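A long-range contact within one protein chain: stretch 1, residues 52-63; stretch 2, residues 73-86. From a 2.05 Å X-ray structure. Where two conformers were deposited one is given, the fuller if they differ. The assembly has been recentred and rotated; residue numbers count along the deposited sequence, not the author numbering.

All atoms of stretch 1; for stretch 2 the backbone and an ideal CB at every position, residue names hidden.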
ATOM      1  N   GLY A  52      -9.424   5.412 -27.155  1.00 14.43           N
ATOM      2  CA  GLY A  52     -10.328   6.295 -27.881  1.00 18.16           C
ATOM      3  C   GLY A  52     -11.759   5.931 -27.555  1.00 18.39           C
ATOM      4  O   GLY A  52     -12.050   4.790 -27.254  1.00 17.38           O
ATOM      5  N   VAL A  53     -12.664   6.897 -27.607  1.00 21.92           N
ATOM      6  CA  VAL A  53     -14.050   6.602 -27.252  1.00 20.79           C
ATOM      7  C   VAL A  53     -14.687   5.635 -28.255  1.00 21.02           C
ATOM      8  O   VAL A  53     -15.604   4.953 -27.901  1.00 22.56           O
ATOM      9  CB  VAL A  53     -14.915   7.878 -27.146  1.00 23.46           C
ATOM     10  CG1 VAL A  53     -14.480   8.684 -25.941  1.00 19.38           C
ATOM     11  CG2 VAL A  53     -14.840   8.674 -28.419  1.00 15.50           C
ATOM     12  N   ASP A  54     -14.183   5.580 -29.482  1.00 23.39           N
ATOM     13  CA  ASP A  54     -14.684   4.677 -30.527  1.00 25.81           C
ATOM     14  C   ASP A  54     -13.989   3.319 -30.592  1.00 26.55           C
ATOM     15  O   ASP A  54     -14.142   2.612 -31.600  1.00 30.48           O
ATOM     16  CB  ASP A  54     -14.485   5.335 -31.893  1.00 28.19           C
ATOM     17  CG  ASP A  54     -13.042   5.733 -32.122  1.00 36.70           C
ATOM     18  OD1 ASP A  54     -12.475   6.378 -31.212  1.00 45.74           O
ATOM     19  OD2 ASP A  54     -12.474   5.412 -33.178  1.00 42.78           O
ATOM     20  N   GLY A  55     -13.183   2.959 -29.593  1.00 21.60           N
ATOM     21  CA  GLY A  55     -12.637   1.618 -29.528  1.00 20.80           C
ATOM     22  C   GLY A  55     -11.164   1.425 -29.852  1.00 20.31           C
ATOM     23  O   GLY A  55     -10.622   0.378 -29.543  1.00 20.91           O
ATOM     24  N   TRP A  56     -10.478   2.397 -30.440  1.00 20.08           N
ATOM     25  CA  TRP A  56      -9.038   2.209 -30.681  1.00 18.74           C
ATOM     26  C   TRP A  56      -8.284   2.321 -29.349  1.00 18.88           C
ATOM     27  O   TRP A  56      -8.787   2.910 -28.379  1.00 19.49           O
ATOM     28  CB  TRP A  56      -8.490   3.199 -31.704  1.00 17.79           C
ATOM     29  CG  TRP A  56      -8.626   4.698 -31.362  1.00 25.40           C
ATOM     30  CD1 TRP A  56      -9.612   5.549 -31.786  1.00 28.02           C
ATOM     31  CD2 TRP A  56      -7.720   5.509 -30.578  1.00 26.78           C
ATOM     32  NE1 TRP A  56      -9.390   6.825 -31.301  1.00 24.94           N
ATOM     33  CE2 TRP A  56      -8.229   6.829 -30.576  1.00 19.17           C
ATOM     34  CE3 TRP A  56      -6.535   5.246 -29.884  1.00 21.17           C
ATOM     35  CZ2 TRP A  56      -7.606   7.872 -29.897  1.00 23.14           C
ATOM     36  CZ3 TRP A  56      -5.910   6.289 -29.208  1.00 19.44           C
ATOM     37  CH2 TRP A  56      -6.450   7.585 -29.221  1.00 25.37           C
ATOM     38  N   SER A  57      -7.094   1.726 -29.285  1.00 19.91           N
ATOM     39  CA  SER A  57      -6.242   1.904 -28.124  1.00 18.08           C
ATOM     40  C   SER A  57      -4.779   1.960 -28.514  1.00 18.38           C
ATOM     41  O   SER A  57      -4.372   1.336 -29.503  1.00 16.04           O
ATOM     42  CB  SER A  57      -6.496   0.792 -27.125  1.00 20.01           C
ATOM     43  OG  SER A  57      -6.143  -0.505 -27.618  1.00 26.23           O
ATOM     44  N   VAL A  58      -4.010   2.734 -27.752  1.00 15.07           N
ATOM     45  CA  VAL A  58      -2.565   2.755 -27.846  1.00 14.39           C
ATOM     46  C   VAL A  58      -2.012   2.732 -26.438  1.00 14.53           C
ATOM     47  O   VAL A  58      -2.331   3.622 -25.621  1.00 14.93           O
ATOM     48  CB  VAL A  58      -2.048   4.008 -28.570  1.00 14.93           C
ATOM     49  CG1 VAL A  58      -0.554   3.928 -28.761  1.00 15.15           C
ATOM     50  CG2 VAL A  58      -2.709   4.137 -29.952  1.00 19.09           C
ATOM     51  N   ILE A  59      -1.201   1.723 -26.139  1.00 12.97           N
ATOM     52  CA  ILE A  59      -0.544   1.596 -24.822  1.00 12.60           C
ATOM     53  C   ILE A  59       0.943   1.418 -25.009  1.00 12.99           C
ATOM     54  O   ILE A  59       1.358   0.643 -25.864  1.00  9.05           O
ATOM     55  CB  ILE A  59      -1.044   0.375 -24.025  1.00 14.48           C
ATOM     56  CG1 ILE A  59      -2.580   0.428 -23.858  1.00 17.68           C
ATOM     57  CG2 ILE A  59      -0.318   0.289 -22.636  1.00 11.03           C
ATOM     58  CD1 ILE A  59      -3.336  -0.625 -24.566  1.00 17.04           C
ATOM     59  N   TYR A  60       1.744   2.133 -24.226  1.00 12.22           N
ATOM     60  CA  TYR A  60       3.189   2.081 -24.354  1.00 11.78           C
ATOM     61  C   TYR A  60       3.871   2.357 -23.042  1.00 11.38           C
ATOM     62  O   TYR A  60       3.295   2.981 -22.143  1.00 11.30           O
ATOM     63  CB  TYR A  60       3.692   3.087 -25.388  1.00 13.72           C
ATOM     64  CG  TYR A  60       3.252   4.500 -25.119  1.00 12.46           C
ATOM     65  CD1 TYR A  60       1.977   4.916 -25.463  1.00 13.73           C
ATOM     66  CD2 TYR A  60       4.110   5.433 -24.544  1.00 11.56           C
ATOM     67  CE1 TYR A  60       1.556   6.237 -25.245  1.00 16.21           C
ATOM     68  CE2 TYR A  60       3.687   6.762 -24.315  1.00 11.14           C
ATOM     69  CZ  TYR A  60       2.394   7.129 -24.658  1.00 16.08           C
ATOM     70  OH  TYR A  60       1.928   8.395 -24.458  1.00 17.28           O
ATOM     71  N   THR A  61       5.127   1.935 -22.953  1.00 10.97           N
ATOM     72  CA  THR A  61       5.957   2.152 -21.756  1.00 12.95           C
ATOM     73  C   THR A  61       7.304   2.725 -22.174  1.00 14.25           C
ATOM     74  O   THR A  61       7.934   2.224 -23.106  1.00 16.63           O
ATOM     75  CB  THR A  61       6.185   0.865 -20.928  1.00 12.86           C
ATOM     76  OG1 THR A  61       4.939   0.373 -20.435  1.00 13.79           O
ATOM     77  CG2 THR A  61       7.103   1.146 -19.669  1.00 11.49           C
ATOM     78  N   LYS A  62       7.723   3.776 -21.493  1.00 12.53           N
ATOM     79  CA  LYS A  62       8.990   4.443 -21.735  1.00 13.55           C
ATOM     80  C   LYS A  62       9.617   4.815 -20.411  1.00 14.74           C
ATOM     81  O   LYS A  62       8.962   4.857 -19.354  1.00 13.67           O
ATOM     82  CB  LYS A  62       8.814   5.725 -22.567  1.00 14.20           C
ATOM     83  CG  LYS A  62       8.184   5.451 -23.951  1.00 20.92           C
ATOM     84  CD  LYS A  62       8.080   6.652 -24.852  1.00 29.76           C
ATOM     85  CE  LYS A  62       7.776   6.189 -26.301  1.00 25.44           C
ATOM     86  NZ  LYS A  62       7.102   7.254 -27.081  1.00 40.42           N
ATOM     87  N   ASP A  63      10.914   5.039 -20.463  1.00 16.23           N
ATOM     88  CA  ASP A  63      11.631   5.534 -19.292  1.00 18.56           C
ATOM     89  C   ASP A  63      11.211   6.969 -19.116  1.00 18.69           C
ATOM     90  O   ASP A  63      11.018   7.716 -20.123  1.00 16.35           O
ATOM     91  CB  ASP A  63      13.158   5.402 -19.480  1.00 18.26           C
ATOM     92  CG  ASP A  63      13.625   3.968 -19.348  1.00 24.19           C
ATOM     93  OD1 ASP A  63      12.851   3.106 -18.886  1.00 25.44           O
ATOM     94  OD2 ASP A  63      14.771   3.685 -19.709  1.00 30.40           O
ATOM     95  N   UNK A  73       8.828  13.436 -17.916  1.00 17.69           N
ATOM     96  CA  UNK A  73       8.103  13.400 -19.193  1.00 18.69           C
ATOM     97  C   UNK A  73       8.195  12.024 -19.821  1.00 19.29           C
ATOM     98  O   UNK A  73       9.170  11.288 -19.593  1.00 15.98           O
ATOM     99  CB  UNK A  73       8.650  14.453 -20.158  1.00 18.69           C
ATOM    100  N   UNK A  74       7.187  11.694 -20.626  1.00 20.56           N
ATOM    101  CA  UNK A  74       7.271  10.570 -21.560  0.50 22.36           C
ATOM    102  C   UNK A  74       7.228  11.175 -22.951  1.00 23.02           C
ATOM    103  O   UNK A  74       6.300  11.904 -23.281  1.00 24.71           O
ATOM    104  CB  UNK A  74       6.147   9.554 -21.348  0.50 22.36           C
ATOM    105  N   UNK A  75       8.245  10.875 -23.762  1.00 25.42           N
ATOM    106  CA  UNK A  75       8.505  11.541 -25.042  1.00 24.81           C
ATOM    107  C   UNK A  75       7.413  11.282 -26.035  1.00 25.82           C
ATOM    108  O   UNK A  75       6.592  10.389 -25.815  1.00 24.06           O
ATOM    109  CB  UNK A  75       9.844  11.087 -25.627  1.00 24.81           C
ATOM    110  N   UNK A  76       7.388  12.059 -27.129  1.00 24.92           N
ATOM    111  CA  UNK A  76       6.270  11.959 -28.044  1.00 23.02           C
ATOM    112  C   UNK A  76       6.033  10.543 -28.478  1.00 19.51           C
ATOM    113  O   UNK A  76       6.978   9.822 -28.733  1.00 18.24           O
ATOM    114  CB  UNK A  76       6.499  12.847 -29.269  1.00 23.02           C
ATOM    115  N   UNK A  77       4.770  10.155 -28.554  1.00 17.51           N
ATOM    116  CA  UNK A  77       4.398   8.837 -29.013  1.00 17.88           C
ATOM    117  C   UNK A  77       3.288   9.005 -30.014  1.00 16.78           C
ATOM    118  O   UNK A  77       2.418   9.837 -29.821  1.00 15.46           O
ATOM    119  CB  UNK A  77       3.978   7.928 -27.856  1.00 17.88           C
ATOM    120  N   UNK A  78       3.299   8.216 -31.082  1.00 16.43           N
ATOM    121  CA  UNK A  78       2.191   8.262 -32.027  1.00 17.88           C
ATOM    122  C   UNK A  78       0.925   7.632 -31.432  1.00 14.51           C
ATOM    123  O   UNK A  78       0.990   6.587 -30.807  1.00 14.63           O
ATOM    124  CB  UNK A  78       2.577   7.548 -33.324  1.00 17.88           C
ATOM    125  N   UNK A  79      -0.206   8.284 -31.663  1.00 13.34           N
ATOM    126  CA  UNK A  79      -1.518   7.858 -31.175  1.00 15.84           C
ATOM    127  C   UNK A  79      -2.514   8.259 -32.280  1.00 18.17           C
ATOM    128  O   UNK A  79      -2.090   8.660 -33.364  1.00 19.31           O
ATOM    129  CB  UNK A  79      -1.865   8.490 -29.826  1.00 15.84           C
ATOM    130  N   UNK A  80      -3.813   8.114 -32.047  1.00 21.86           N
ATOM    131  CA  UNK A  80      -4.830   8.595 -33.011  1.00 21.99           C
ATOM    132  C   UNK A  80      -5.553   9.842 -32.521  1.00 22.50           C
ATOM    133  O   UNK A  80      -5.581  10.128 -31.308  1.00 20.42           O
ATOM    134  CB  UNK A  80      -5.857   7.495 -33.288  1.00 21.99           C
ATOM    135  N   UNK A  81      -6.123  10.603 -33.462  1.00 21.48           N
ATOM    136  CA  UNK A  81      -6.880  11.788 -33.092  1.00 22.71           C
ATOM    137  C   UNK A  81      -8.253  11.401 -32.533  1.00 23.21           C
ATOM    138  O   UNK A  81      -8.783  10.347 -32.839  1.00 23.54           O
ATOM    139  CB  UNK A  81      -7.036  12.716 -34.298  1.00 22.71           C
ATOM    140  N   UNK A  82      -8.828  12.283 -31.719  1.00 22.51           N
ATOM    141  CA  UNK A  82     -10.157  12.053 -31.156  1.00 20.26           C
ATOM    142  C   UNK A  82     -10.171  12.112 -29.656  1.00 20.02           C
ATOM    143  O   UNK A  82      -9.118  12.294 -28.987  1.00 17.17           O
ATOM    144  CB  UNK A  82     -10.699  10.697 -31.612  1.00 20.26           C
ATOM    145  N   UNK A  83     -11.383  12.004 -29.114  1.00 19.26           N
ATOM    146  CA  UNK A  83     -11.563  11.989 -27.687  1.00 17.37           C
ATOM    147  C   UNK A  83     -11.054  10.662 -27.159  1.00 15.99           C
ATOM    148  O   UNK A  83     -11.282   9.634 -27.772  1.00 16.60           O
ATOM    149  CB  UNK A  83     -13.028  12.218 -27.309  1.00 17.37           C
ATOM    150  N   UNK A  84     -10.334  10.717 -26.037  1.00 14.19           N
ATOM    151  CA  UNK A  84      -9.752   9.538 -25.436  1.00 14.93           C
ATOM    152  C   UNK A  84      -9.691   9.625 -23.925  1.00 12.38           C
ATOM    153  O   UNK A  84      -9.678  10.719 -23.331  1.00 14.32           O
ATOM    154  CB  UNK A  84      -8.348   9.306 -25.998  1.00 14.93           C
ATOM    155  N   UNK A  85      -9.635   8.446 -23.317  1.00 14.65           N
ATOM    156  CA  UNK A  85      -9.413   8.288 -21.902  1.00 14.25           C
ATOM    157  C   UNK A  85      -7.968   7.807 -21.703  1.00 15.43           C
ATOM    158  O   UNK A  85      -7.532   6.877 -22.360  1.00 19.10           O
ATOM    159  CB  UNK A  85     -10.423   7.315 -21.291  1.00 14.25           C
ATOM    160  N   UNK A  86      -7.231   8.508 -20.844  1.00 13.88           N
ATOM    161  CA  UNK A  86      -5.792   8.319 -20.662  1.00 10.88           C
ATOM    162  C   UNK A  86      -5.522   8.068 -19.197  1.00 12.90           C
ATOM    163  O   UNK A  86      -6.032   8.782 -18.354  1.00 13.05           O
ATOM    164  CB  UNK A  86      -4.999   9.528 -21.162  1.00 10.88           C
TER

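Position 73 finds nothing of stretch 1 near its ideal CB, so almost any residue would suit; it is Asp-73, whose side chain leads away.

At position 74, CA-to-CB points sideways, and the ideal CB lies 4.8 Å from both CE2 of Tyr-60 and CB of Lys-62. A ring edge and an aliphatic chain favour a compact apolar residue such as valine, isoleucine or leucine. Val-74 fills the place: its CG2 packs 3.6 Å from Tyr-60 CE2, near the ring plane, and 3.6 Å from Lys-62 CD.

Position 75 has only Lys-62 CD near its ideal CB, at 4.8 Å, and a small side chain could be accommodated. Gly-75 contributes backbone: its O accepts a weak hydrogen bond from Lys-62 NZ (3.4 Å), and water 3 links its N to Asp-63 O.

Position 76 points away; its phi of -53° allows proline, among many others, and Pro-76 is found.

Position 77 points toward stretch 1, with its ideal CB 3.7 Å from Tyr-60 CZ and 3.3 Å from Lys-62 NZ. An aliphatic stem to cover the ring and an acceptor for the ammonium are wanted, so glutamine or glutamate would serve. Gln-77 does both: CG sits over the Tyr-60 ring face, 3.5 Å from the ring centroid, and OE1 accepts a hydrogen bond from Lys-62 NZ at 2.6 Å.

Position 78 points away, leaving the choice wide; it is Glu-78.

At position 79 the ideal CB is 4.4 Å from Val-58 CG2, an apolar setting suited to valine, isoleucine or alanine. Val-79 places CG1 4.2 Å from Val-58 CG1.

Position 80 faces the Trp-56 indole, its ideal CB 3.7 Å from CE2, so an aromatic or a long aliphatic residue fits. Tyr-80 lays CB over the six-membered ring, 3.8 Å from its centroid, and turns its own edge toward the indole face; its CE2 reaches Val-58 CG2 at 4.0 Å.

Position 81 points away, so many residues would do; it is Ala-81. At 82, phi of 124° would jam a CB against the preceding carbonyl, which calls for glycine: Gly-82.

Position 83 points sideways, its ideal CB 4.1 Å from Val-53 CG1; aliphatic or long polar chains suit. Glu-83 CG lies 4.0 Å from Val-53 CG1, while Glu-83 O accepts a hydrogen bond from Val-53 N (3.1 Å).

Position 84 pairs with Gly-52, and Trp-56 CH2 lies 4.1 Å from its ideal CB, favouring a small residue. Ala-84 fits.

At 85 and 86 the ideal CB meets nothing of stretch 1, so the choice is open: His-85 approaches Val-53, whereas Val-86 is out of reach.

Stretch 2 73-86: DVGPQEVYAGEAHV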
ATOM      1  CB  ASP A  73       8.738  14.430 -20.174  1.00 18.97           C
ATOM      2  CG  ASP A  73       8.683  15.864 -19.623  1.00 25.24           C
ATOM      3  OD1 ASP A  73       7.633  16.226 -19.038  1.00 25.88           O
ATOM      4  OD2 ASP A  73       9.686  16.609 -19.711  1.00 23.68           O
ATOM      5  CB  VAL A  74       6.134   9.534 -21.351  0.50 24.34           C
ATOM      6  CG1 VAL A  74       4.771  10.175 -21.498  0.50 23.89           C
ATOM      7  CG2 VAL A  74       6.279   8.372 -22.316  0.50 26.11           C
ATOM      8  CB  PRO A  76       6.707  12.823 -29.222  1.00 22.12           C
ATOM      9  CG  PRO A  76       7.464  13.892 -28.586  1.00 27.32           C
ATOM     10  CD  PRO A  76       8.286  13.158 -27.523  1.00 27.52           C
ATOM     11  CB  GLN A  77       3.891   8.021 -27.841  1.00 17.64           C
ATOM     12  CG  GLN A  77       3.227   6.711 -28.211  1.00 27.50           C
ATOM     13  CD  GLN A  77       4.218   5.666 -28.634  1.00 34.18           C
ATOM     14  OE1 GLN A  77       5.406   5.731 -28.287  1.00 32.12           O
ATOM     15  NE2 GLN A  77       3.735   4.686 -29.393  1.00 31.07           N
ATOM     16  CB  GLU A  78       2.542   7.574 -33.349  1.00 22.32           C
ATOM     17  CG  GLU A  78       1.661   8.044 -34.498  1.00 30.33           C
ATOM     18  CD  GLU A  78       1.669   7.058 -35.640  1.00 48.29           C
ATOM     19  OE1 GLU A  78       2.725   6.929 -36.292  1.00 46.90           O
ATOM     20  OE2 GLU A  78       0.627   6.398 -35.872  1.00 58.79           O
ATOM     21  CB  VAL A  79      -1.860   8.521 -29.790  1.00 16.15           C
ATOM     22  CG1 VAL A  79      -0.863   8.093 -28.708  1.00 15.56           C
ATOM     23  CG2 VAL A  79      -1.885  10.028 -29.865  1.00 16.15           C
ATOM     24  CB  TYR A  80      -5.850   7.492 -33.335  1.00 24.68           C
ATOM     25  CG  TYR A  80      -5.207   6.204 -33.861  1.00 30.80           C
ATOM     26  CD1 TYR A  80      -4.755   6.120 -35.176  1.00 34.58           C
ATOM     27  CD2 TYR A  80      -5.057   5.085 -33.041  1.00 37.14           C
ATOM     28  CE1 TYR A  80      -4.169   4.958 -35.670  1.00 36.83           C
ATOM     29  CE2 TYR A  80      -4.468   3.910 -33.527  1.00 39.26           C
ATOM     30  CZ  TYR A  80      -4.027   3.858 -34.845  1.00 39.36           C
ATOM     31  OH  TYR A  80      -3.438   2.712 -35.340  1.00 42.04           O
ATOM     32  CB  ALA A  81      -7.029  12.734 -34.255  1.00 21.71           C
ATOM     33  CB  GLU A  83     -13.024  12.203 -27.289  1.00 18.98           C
ATOM     34  CG  GLU A  83     -13.175  12.468 -25.794  1.00 21.57           C
ATOM     35  CD  GLU A  83     -14.583  12.912 -25.392  1.00 30.73           C
ATOM     36  OE1 GLU A  83     -15.458  13.096 -26.280  1.00 23.20           O
ATOM     37  OE2 GLU A  83     -14.803  13.071 -24.180  1.00 29.54           O
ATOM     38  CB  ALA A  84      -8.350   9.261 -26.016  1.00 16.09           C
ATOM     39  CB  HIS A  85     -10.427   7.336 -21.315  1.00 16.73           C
ATOM     40  CG  HIS A  85     -11.806   7.904 -21.232  1.00 22.71           C
ATOM     41  ND1 HIS A  85     -12.885   7.327 -21.858  1.00 29.92           N
ATOM     42  CD2 HIS A  85     -12.281   9.007 -20.607  1.00 32.80           C
ATOM     43  CE1 HIS A  85     -13.968   8.044 -21.620  1.00 32.30           C
ATOM     44  NE2 HIS A  85     -13.627   9.076 -20.873  1.00 32.10           N
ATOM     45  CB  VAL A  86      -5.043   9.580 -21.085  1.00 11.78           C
ATOM     46  CG1 VAL A  86      -3.559   9.446 -20.883  1.00 10.68           C
ATOM     47  CG2 VAL A  86      -5.376   9.927 -22.540  1.00  9.03           C
TER
HETATM   48  O   HOH W   1     -11.645   8.715 -30.520  1.00 27.80           O
HETATM   49  O   HOH W   2       3.964  10.282 -24.656  1.00 11.54           O
HETATM   50  O   HOH W   3      10.614   9.343 -22.175  1.00 41.11           O
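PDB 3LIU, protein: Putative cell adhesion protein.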